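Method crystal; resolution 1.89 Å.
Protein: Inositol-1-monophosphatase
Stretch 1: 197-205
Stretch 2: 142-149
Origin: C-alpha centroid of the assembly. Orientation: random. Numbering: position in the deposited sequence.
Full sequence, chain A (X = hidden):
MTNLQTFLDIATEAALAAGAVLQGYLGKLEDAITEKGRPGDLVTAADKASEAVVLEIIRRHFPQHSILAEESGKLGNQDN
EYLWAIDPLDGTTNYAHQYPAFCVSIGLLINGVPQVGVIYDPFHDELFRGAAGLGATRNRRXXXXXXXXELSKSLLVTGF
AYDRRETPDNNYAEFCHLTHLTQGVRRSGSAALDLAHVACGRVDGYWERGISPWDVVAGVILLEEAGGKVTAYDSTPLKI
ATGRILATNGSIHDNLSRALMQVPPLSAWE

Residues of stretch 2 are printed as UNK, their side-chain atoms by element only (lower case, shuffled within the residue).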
# COMPACT_ATOMS: atom_id res chain seq x y z
N HIS A 197 -9.89 10.50 13.97
CA HIS A 197 -10.41 11.28 12.85
C HIS A 197 -10.64 12.74 13.24
O HIS A 197 -10.51 13.63 12.39
CB HIS A 197 -11.71 10.68 12.33
CG HIS A 197 -11.52 9.38 11.61
ND1 HIS A 197 -10.29 8.78 11.46
CD2 HIS A 197 -12.41 8.56 11.01
CE1 HIS A 197 -10.43 7.65 10.79
NE2 HIS A 197 -11.71 7.49 10.51
N VAL A 198 -11.03 13.02 14.49
CA VAL A 198 -11.02 14.42 14.93
C VAL A 198 -9.60 14.96 14.93
O VAL A 198 -9.34 16.09 14.52
CB VAL A 198 -11.69 14.57 16.31
CG1 VAL A 198 -11.86 16.06 16.65
CG2 VAL A 198 -13.04 13.89 16.34
N ALA A 199 -8.65 14.14 15.39
CA ALA A 199 -7.27 14.60 15.54
C ALA A 199 -6.66 15.04 14.21
O ALA A 199 -5.89 16.01 14.17
CB ALA A 199 -6.42 13.51 16.18
N CYS A 200 -6.99 14.37 13.11
CA CYS A 200 -6.41 14.73 11.83
C CYS A 200 -7.35 15.55 10.95
O CYS A 200 -7.03 15.80 9.79
CB CYS A 200 -5.93 13.48 11.08
SG CYS A 200 -7.21 12.29 10.65
N GLY A 201 -8.49 15.98 11.49
CA GLY A 201 -9.37 16.90 10.80
C GLY A 201 -10.38 16.29 9.85
O GLY A 201 -11.08 17.04 9.16
N ARG A 202 -10.51 14.96 9.83
CA ARG A 202 -11.47 14.33 8.93
C ARG A 202 -12.91 14.55 9.40
O ARG A 202 -13.84 14.49 8.59
CB ARG A 202 -11.18 12.84 8.83
CG ARG A 202 -9.92 12.52 8.02
CD ARG A 202 -9.48 11.09 8.26
NE ARG A 202 -8.24 10.78 7.54
CZ ARG A 202 -7.68 9.58 7.53
NH1 ARG A 202 -6.55 9.38 6.85
NH2 ARG A 202 -8.23 8.57 8.19
N VAL A 203 -13.11 14.75 10.70
CA VAL A 203 -14.36 15.24 11.25
C VAL A 203 -14.02 16.39 12.18
O VAL A 203 -12.87 16.58 12.58
CB VAL A 203 -15.16 14.15 12.00
CG1 VAL A 203 -15.62 13.07 11.04
CG2 VAL A 203 -14.32 13.54 13.09
N ASP A 204 -15.04 17.17 12.54
CA ASP A 204 -14.84 18.33 13.38
C ASP A 204 -15.14 18.06 14.84
O ASP A 204 -14.72 18.85 15.69
CB ASP A 204 -15.70 19.49 12.87
CG ASP A 204 -15.46 19.78 11.41
OD1 ASP A 204 -14.29 20.03 11.03
OD2 ASP A 204 -16.43 19.72 10.63
N GLY A 205 -15.82 16.97 15.16
CA GLY A 205 -16.20 16.72 16.53
C GLY A 205 -16.82 15.35 16.68
O GLY A 205 -17.31 14.75 15.71
N UNK A 142 3.02 15.09 10.69
CA UNK A 142 2.15 15.85 11.59
C UNK A 142 0.72 15.92 11.09
O UNK A 142 0.46 16.00 9.89
c UNK A 142 2.79 17.24 11.62
c UNK A 142 4.21 17.03 11.14
c UNK A 142 4.19 15.86 10.23
N UNK A 143 -0.22 15.89 12.04
CA UNK A 143 -1.63 16.07 11.77
C UNK A 143 -2.15 17.18 12.68
O UNK A 143 -1.55 17.51 13.70
c UNK A 143 -2.24 14.26 13.43
c UNK A 143 -2.46 14.79 12.00
c UNK A 143 -2.16 13.74 10.92
c UNK A 143 -3.11 13.08 13.80
N UNK A 144 -3.28 17.77 12.28
CA UNK A 144 -3.85 18.85 13.07
C UNK A 144 -5.36 18.86 12.89
O UNK A 144 -5.88 18.40 11.86
c UNK A 144 -3.48 20.63 11.27
n UNK A 144 -2.46 23.77 9.33
c UNK A 144 -3.06 22.42 9.57
c UNK A 144 -2.78 21.94 10.98
c UNK A 144 -3.23 20.20 12.70
N UNK A 145 -6.06 19.36 13.91
CA UNK A 145 -7.52 19.47 13.85
C UNK A 145 -7.93 20.45 12.74
O UNK A 145 -7.13 21.26 12.25
c UNK A 145 -7.62 21.28 15.60
c UNK A 145 -8.12 19.90 15.20
c UNK A 145 -7.82 18.86 16.29
N UNK A 146 -9.21 20.38 12.37
CA UNK A 146 -9.78 21.24 11.35
C UNK A 146 -9.99 22.66 11.89
O UNK A 146 -9.90 22.93 13.09
c UNK A 146 -11.11 20.68 10.87
o UNK A 146 -12.07 20.76 11.90
N UNK A 147 -10.31 23.58 10.98
CA UNK A 147 -10.57 24.97 11.31
C UNK A 147 -12.05 25.27 11.38
O UNK A 147 -12.41 26.42 11.65
c UNK A 147 -9.90 25.91 10.30
o UNK A 147 -7.70 25.97 9.35
o UNK A 147 -7.87 25.89 11.55
c UNK A 147 -8.39 25.92 10.41
N UNK A 148 -12.90 24.28 11.14
CA UNK A 148 -14.34 24.49 11.10
C UNK A 148 -14.81 25.18 12.37
O UNK A 148 -14.54 24.72 13.48
c UNK A 148 -16.55 23.40 10.66
c UNK A 148 -15.06 23.16 10.92
o UNK A 148 -14.49 22.45 9.81
N UNK A 149 -15.53 26.29 12.20
CA UNK A 149 -16.02 27.08 13.31
C UNK A 149 -17.53 27.14 13.43
O UNK A 149 -18.03 27.53 14.49
o UNK A 149 -15.79 29.14 11.99
c UNK A 149 -15.46 28.52 13.22
O HOH W 1 -4.20 16.57 9.73
O HOH W 2 -10.78 18.27 13.63

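Position 142 carries three carbons that close a ring onto its own backbone N, a topology unique to proline; its side chain is out of reach of stretch 1. This is Pro142.

Position 143 has four carbons, forked at the first, with one arm two carbons long. The CA-to-CB bond points toward stretch 1, and a carbon of the side chain lies 3.8 Å from Cys200 CB. The beta fork with unequal arms identifies Ile143. Its short arm, CG2, makes that contact, while CD1 at the tip of the long arm lies 4.1 Å from Ala199 CB.

At position 144 four carbons run in a row to a terminal nitrogen, and CA-to-CB points away from stretch 1. The chain is Lys144, extended beyond CB with chi2 to chi4 all t. Its backbone does the touching: the carbonyl C sits 3.2 Å from Ala199 O.

Position 145 shows one carbon bearing two others; its CA-to-CB bond runs sideways, and one of the two outer carbons is 3.6 Å from Val198 O. Three carbons with a symmetric fork give Val145, and the atom concerned is CG1.

Position 146 has one carbon and then one oxygen, and its CA-to-CB bond points toward stretch 1; the oxygen is 2.5 Å from Asp204 OD1. This is Ser146, chi1 p, whose OG donates a very short hydrogen bond to that carboxylate oxygen.

Position 147 bears two carbons, the second holding two oxygens. Its CA-to-CB bond points away, and it touches nothing on stretch 1. The carboxylate one carbon beyond CB makes it Asp147.

Position 148 has one carbon carrying an oxygen and a carbon, with the oxygen 2.7 Å from Asp204 OD1. The mixed fork is that of Thr148, and OG1 donates a hydrogen bond to OD1.

Position 149, one carbon and one oxygen, is Ser149, its side chain out of reach of stretch 1.

The contact, burying 398 Å² in total, combines apolar packing around Ile143 with a polar anchor at Asp204, where OD1 accepts from both hydroxyls. Between them the backbones approach closely, with Gly201 CA 4.4 Å from Ser146 CA. An ideal CB on Gly201 would lie only 3.3 Å from Lys144 O, and the glycine's phi/psi of 86/8 would also jam it against the preceding carbonyl. Water joins the two stretches where their backbones make no direct hydrogen bond. Water 1 accepts from Lys144 N (3.0 Å) and donates to Cys200 O (2.9 Å); water 2 accepts from Ser146 N (2.9 Å) and donates to Val198 O (2.8 Å) and Val203 O (2.9 Å).

Stretch 2, residues 142-149: PIKVSDTS
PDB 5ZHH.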